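Local coordinates for glycoside hydrolase family 43 (Halothermothrix orenii, PDB 4QQS), which has alpha-L-arabinofuranosidase activity, hydrolysing O-glycosyl bonds, and probably takes part in the breakdown of xylan-type polysaccharides, at residues I15-V20 and V270-T274; P241-K245 and L299-P304. One frame throughout, in Å; residues are numbered along the deposited sequence.

Interaction 1: I15-V20 and V270-T274; sequences IGDPYV and VVYHT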
# COMPACT_ATOMS: atom_id res chain seq x y z
N ILE A 15 6.78 -10.78 -5.44
CA ILE A 15 6.59 -9.57 -4.67
C ILE A 15 5.23 -9.53 -4.01
O ILE A 15 4.41 -10.44 -4.18
CB ILE A 15 6.85 -8.31 -5.53
CG1 ILE A 15 5.89 -8.19 -6.72
CG2 ILE A 15 8.28 -8.31 -6.03
CD1 ILE A 15 4.45 -7.79 -6.43
N GLY A 16 4.99 -8.46 -3.26
CA GLY A 16 3.66 -8.04 -2.88
C GLY A 16 3.67 -6.55 -2.63
O GLY A 16 4.73 -5.95 -2.47
N ASP A 17 2.51 -5.93 -2.60
CA ASP A 17 2.32 -4.63 -1.99
C ASP A 17 3.05 -3.53 -2.79
O ASP A 17 3.91 -2.83 -2.27
CB ASP A 17 2.76 -4.66 -0.52
CG ASP A 17 2.24 -5.89 0.21
OD1 ASP A 17 3.03 -6.49 0.99
OD2 ASP A 17 1.07 -6.26 0.02
N PRO A 18 2.70 -3.38 -4.06
CA PRO A 18 3.45 -2.45 -4.91
C PRO A 18 3.11 -0.99 -4.67
O PRO A 18 1.96 -0.59 -4.85
CB PRO A 18 3.03 -2.87 -6.32
CG PRO A 18 1.64 -3.38 -6.15
CD PRO A 18 1.69 -4.12 -4.84
N TYR A 19 4.11 -0.20 -4.33
CA TYR A 19 3.93 1.22 -4.08
C TYR A 19 4.70 1.99 -5.13
O TYR A 19 5.91 1.83 -5.22
CB TYR A 19 4.42 1.59 -2.68
CG TYR A 19 4.22 3.05 -2.40
CD1 TYR A 19 5.13 3.98 -2.86
CD2 TYR A 19 3.10 3.51 -1.73
CE1 TYR A 19 4.96 5.32 -2.66
CE2 TYR A 19 2.93 4.88 -1.50
CZ TYR A 19 3.87 5.77 -1.97
OH TYR A 19 3.76 7.12 -1.78
N VAL A 20 4.03 2.86 -5.89
CA VAL A 20 4.69 3.67 -6.89
C VAL A 20 4.66 5.13 -6.51
O VAL A 20 3.61 5.68 -6.21
CB VAL A 20 4.09 3.48 -8.29
CG1 VAL A 20 4.68 4.47 -9.29
CG2 VAL A 20 4.29 2.05 -8.75
N VAL A 270 -4.36 2.89 -10.74
CA VAL A 270 -4.17 2.05 -9.59
C VAL A 270 -3.08 1.03 -9.92
O VAL A 270 -3.04 0.49 -11.03
CB VAL A 270 -5.50 1.34 -9.17
CG1 VAL A 270 -6.11 0.49 -10.29
CG2 VAL A 270 -5.31 0.51 -7.93
N VAL A 271 -2.17 0.83 -8.97
CA VAL A 271 -1.08 -0.12 -9.09
C VAL A 271 -1.34 -1.17 -8.01
O VAL A 271 -1.45 -0.83 -6.84
CB VAL A 271 0.28 0.53 -8.87
CG1 VAL A 271 1.38 -0.50 -9.08
CG2 VAL A 271 0.47 1.74 -9.81
N TYR A 272 -1.49 -2.43 -8.40
CA TYR A 272 -1.96 -3.46 -7.49
C TYR A 272 -1.30 -4.79 -7.81
O TYR A 272 -0.82 -5.00 -8.93
CB TYR A 272 -3.49 -3.58 -7.55
CG TYR A 272 -4.03 -3.97 -8.91
CD1 TYR A 272 -4.18 -3.04 -9.93
CD2 TYR A 272 -4.36 -5.29 -9.18
CE1 TYR A 272 -4.67 -3.41 -11.19
CE2 TYR A 272 -4.86 -5.67 -10.43
CZ TYR A 272 -5.00 -4.73 -11.43
OH TYR A 272 -5.47 -5.16 -12.65
N HIS A 273 -1.29 -5.69 -6.84
CA HIS A 273 -0.77 -7.02 -7.09
C HIS A 273 -1.88 -8.02 -7.35
O HIS A 273 -3.02 -7.80 -6.99
CB HIS A 273 0.18 -7.50 -6.00
CG HIS A 273 -0.44 -7.73 -4.65
ND1 HIS A 273 -1.55 -8.51 -4.36
CD2 HIS A 273 0.05 -7.31 -3.48
CE1 HIS A 273 -1.71 -8.50 -3.04
NE2 HIS A 273 -0.75 -7.80 -2.49
N THR A 274 -1.51 -9.11 -8.03
CA THR A 274 -2.35 -10.30 -8.17
C THR A 274 -1.46 -11.52 -7.97
O THR A 274 -0.24 -11.44 -8.04
CB THR A 274 -3.02 -10.38 -9.55
OG1 THR A 274 -2.01 -10.33 -10.56
CG2 THR A 274 -4.01 -9.26 -9.76
O HOH W 1 -0.67 -8.27 0.76

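Interaction 2: P241-K245 and L299-P304; sequences PILSK and LKVKGP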
# COMPACT_ATOMS: atom_id res chain seq x y z
N PRO A 241 -16.57 -4.71 -3.40
CA PRO A 241 -15.26 -4.18 -3.78
C PRO A 241 -15.28 -3.49 -5.14
O PRO A 241 -16.11 -3.81 -6.00
CB PRO A 241 -14.38 -5.44 -3.83
CG PRO A 241 -15.33 -6.51 -4.26
CD PRO A 241 -16.63 -6.17 -3.57
N ILE A 242 -14.35 -2.56 -5.33
CA ILE A 242 -14.18 -1.90 -6.62
C ILE A 242 -13.19 -2.60 -7.54
O ILE A 242 -13.18 -2.33 -8.74
CB ILE A 242 -13.81 -0.40 -6.46
CG1 ILE A 242 -12.43 -0.21 -5.86
CG2 ILE A 242 -14.88 0.30 -5.64
CD1 ILE A 242 -11.96 1.24 -5.93
N LEU A 243 -12.38 -3.51 -7.00
CA LEU A 243 -11.45 -4.28 -7.81
C LEU A 243 -11.39 -5.67 -7.21
O LEU A 243 -10.99 -5.85 -6.05
CB LEU A 243 -10.10 -3.59 -7.85
CG LEU A 243 -9.12 -4.15 -8.89
CD1 LEU A 243 -9.66 -4.02 -10.32
CD2 LEU A 243 -7.78 -3.44 -8.79
N SER A 244 -11.84 -6.65 -7.98
CA SER A 244 -11.93 -8.02 -7.49
C SER A 244 -11.58 -8.99 -8.61
O SER A 244 -11.42 -8.61 -9.78
CB SER A 244 -13.31 -8.29 -6.89
OG SER A 244 -14.32 -8.11 -7.85
N LYS A 245 -11.44 -10.25 -8.23
CA LYS A 245 -10.91 -11.28 -9.11
C LYS A 245 -11.70 -11.45 -10.40
O LYS A 245 -12.90 -11.15 -10.50
CB LYS A 245 -10.88 -12.62 -8.36
CG LYS A 245 -12.27 -13.15 -8.06
CD LYS A 245 -12.27 -14.37 -7.15
CE LYS A 245 -13.70 -14.91 -6.99
NZ LYS A 245 -13.76 -16.02 -6.04
N LEU A 299 -15.72 6.07 -6.89
CA LEU A 299 -14.41 5.69 -7.34
C LEU A 299 -14.48 4.34 -8.06
O LEU A 299 -15.03 3.38 -7.52
CB LEU A 299 -13.47 5.64 -6.14
CG LEU A 299 -12.01 5.31 -6.42
CD1 LEU A 299 -11.39 6.30 -7.40
CD2 LEU A 299 -11.22 5.29 -5.10
N LYS A 300 -13.96 4.29 -9.29
CA LYS A 300 -14.09 3.13 -10.17
C LYS A 300 -12.75 2.75 -10.77
O LYS A 300 -11.87 3.59 -10.96
CB LYS A 300 -15.08 3.43 -11.31
CG LYS A 300 -16.44 3.88 -10.83
CD LYS A 300 -17.44 4.02 -11.99
CE LYS A 300 -18.82 4.44 -11.51
NZ LYS A 300 -19.81 4.43 -12.61
N VAL A 301 -12.61 1.46 -11.08
CA VAL A 301 -11.46 0.95 -11.80
C VAL A 301 -11.94 0.30 -13.09
O VAL A 301 -12.89 -0.48 -13.08
CB VAL A 301 -10.67 -0.10 -10.98
CG1 VAL A 301 -9.47 -0.60 -11.78
CG2 VAL A 301 -10.23 0.47 -9.66
N LYS A 302 -11.29 0.63 -14.20
CA LYS A 302 -11.50 -0.10 -15.43
C LYS A 302 -10.59 -1.32 -15.37
O LYS A 302 -9.43 -1.27 -15.76
CB LYS A 302 -11.17 0.76 -16.64
CG LYS A 302 -11.49 0.08 -17.95
CD LYS A 302 -11.12 0.93 -19.15
CE LYS A 302 -11.65 0.33 -20.45
NZ LYS A 302 -11.34 -1.13 -20.55
N GLY A 303 -11.09 -2.41 -14.82
CA GLY A 303 -10.28 -3.59 -14.64
C GLY A 303 -10.90 -4.57 -13.67
O GLY A 303 -12.03 -4.38 -13.21
N PRO A 304 -10.16 -5.61 -13.32
CA PRO A 304 -8.76 -5.83 -13.71
C PRO A 304 -8.64 -6.35 -15.13
O PRO A 304 -9.47 -7.16 -15.57
CB PRO A 304 -8.31 -6.89 -12.71
CG PRO A 304 -9.56 -7.69 -12.46
CD PRO A 304 -10.67 -6.69 -12.46
O HOH W 2 -14.71 -0.32 -10.08
O HOH W 3 -13.77 -3.03 -11.60
O HOH W 4 -13.33 -5.55 -10.40

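Interaction 1: I15-V20 and V270-T274
This is a buried side-chain contact between the first and last blades of a five-bladed beta-propeller, its centre about 7 Å from the centre of the molecule. Strand 16-20 and strand 270-274 run nearly antiparallel (163°), with axes 6.0 Å apart at closest approach, yet they belong to different sheets and meet through side chains. Pro18 and Val20 both turn toward Val271: Pro18 CB lies 4.0 Å and Val20 CG2 3.9 Å from Val271 CG1. Further along, the His273 ring lies against Gly16, with His273 CD2 3.7 Å from Gly16 CA, and presents its edge to Asp17, where CD2 comes within 3.0 Å of Asp17 N. His273 NE2 donates a weak hydrogen bond to Asp17 OD2 (3.5 Å, 136°), and water 1 bridges the same two atoms at 3.3 and 2.8 Å. Asp17 OD1 is held by Thr32. Asp17 is the predicted proton acceptor, consistent with a blade-to-blade seam that opens into the central active-site pocket of a GH43 propeller.

Interaction 2: P241-K245 and L299-P304
The main chains of 241-245 and 299-304 are joined through water, with no direct hydrogen bond between them. Water 2 donates to Ile242 O (2.9 Å) and accepts from Val301 N (2.9 Å), a complete bridge. Water 3 sits 3.0 Å from Ile242 O and 2.7 Å from Gly303 O, while water 4 accepts from Ser244 N (3.0 Å) and donates weakly to Gly303 O (3.3 Å).

Beside this row of waters the side chains meet directly. Ile242 points at the strand, its CG2 3.6 Å from Leu299 O and its CD1 4.1 Å from Leu299 CG and 4.2 Å from Val301 CG2. Leu243 CD1 reaches Val301 CG1 at 3.7 Å, Gly303 C at 3.6 Å and Pro304 N at 3.4 Å, so it rests against the cis Gly303-Pro304 peptide. Lys302 is the centre of an inverse gamma turn, and Gly303 (phi 164°, psi -173°) has angles at which a CB would strike the preceding carbonyl; an ideal CB would lie 4.0 Å from Leu243 CD1.

Ile242 and Leu243 form a classic beta bulge opposite Ile222 of strand 221-227, in the fourth blade, whereas strand 298-302 is the outermost of the fifth. The contact therefore joins neighbouring blades toward their outer side. Its chemistry is divided: apolar side chains supply the close packing, waters 2 and 4 link donor-acceptor pairs too far apart to bond directly, Ile242 O with Val301 N (4.5 Å) and Ser244 N with Gly303 O (5.7 Å), and water 3 lies between two carbonyls that cannot bond each other.

Both contacts use the fifth blade: interaction 1 its second strand, 268-275, against the first blade, interaction 2 its outermost, 298-302, against the fourth. Their centres are 14 Å apart, but they touch by packing: Tyr272 OH, hydrogen-bonded to Asp290, lies 3.3 Å from Pro304 CB, Tyr272 CG 3.8 Å from Leu243 CD2, and Val270 CG1 3.8 Å from Val301 CG1. Only interaction 1 reaches the active site: the Asp17 side chain is about 4 Å from a bound HEPES molecule, about 5 Å from that of Asp126, predicted to tune the proton donor's pKa, and about 6 Å from both Glu195, the predicted donor, and the sodium ion. The Leu243 side chain lies about 14 Å from the ion.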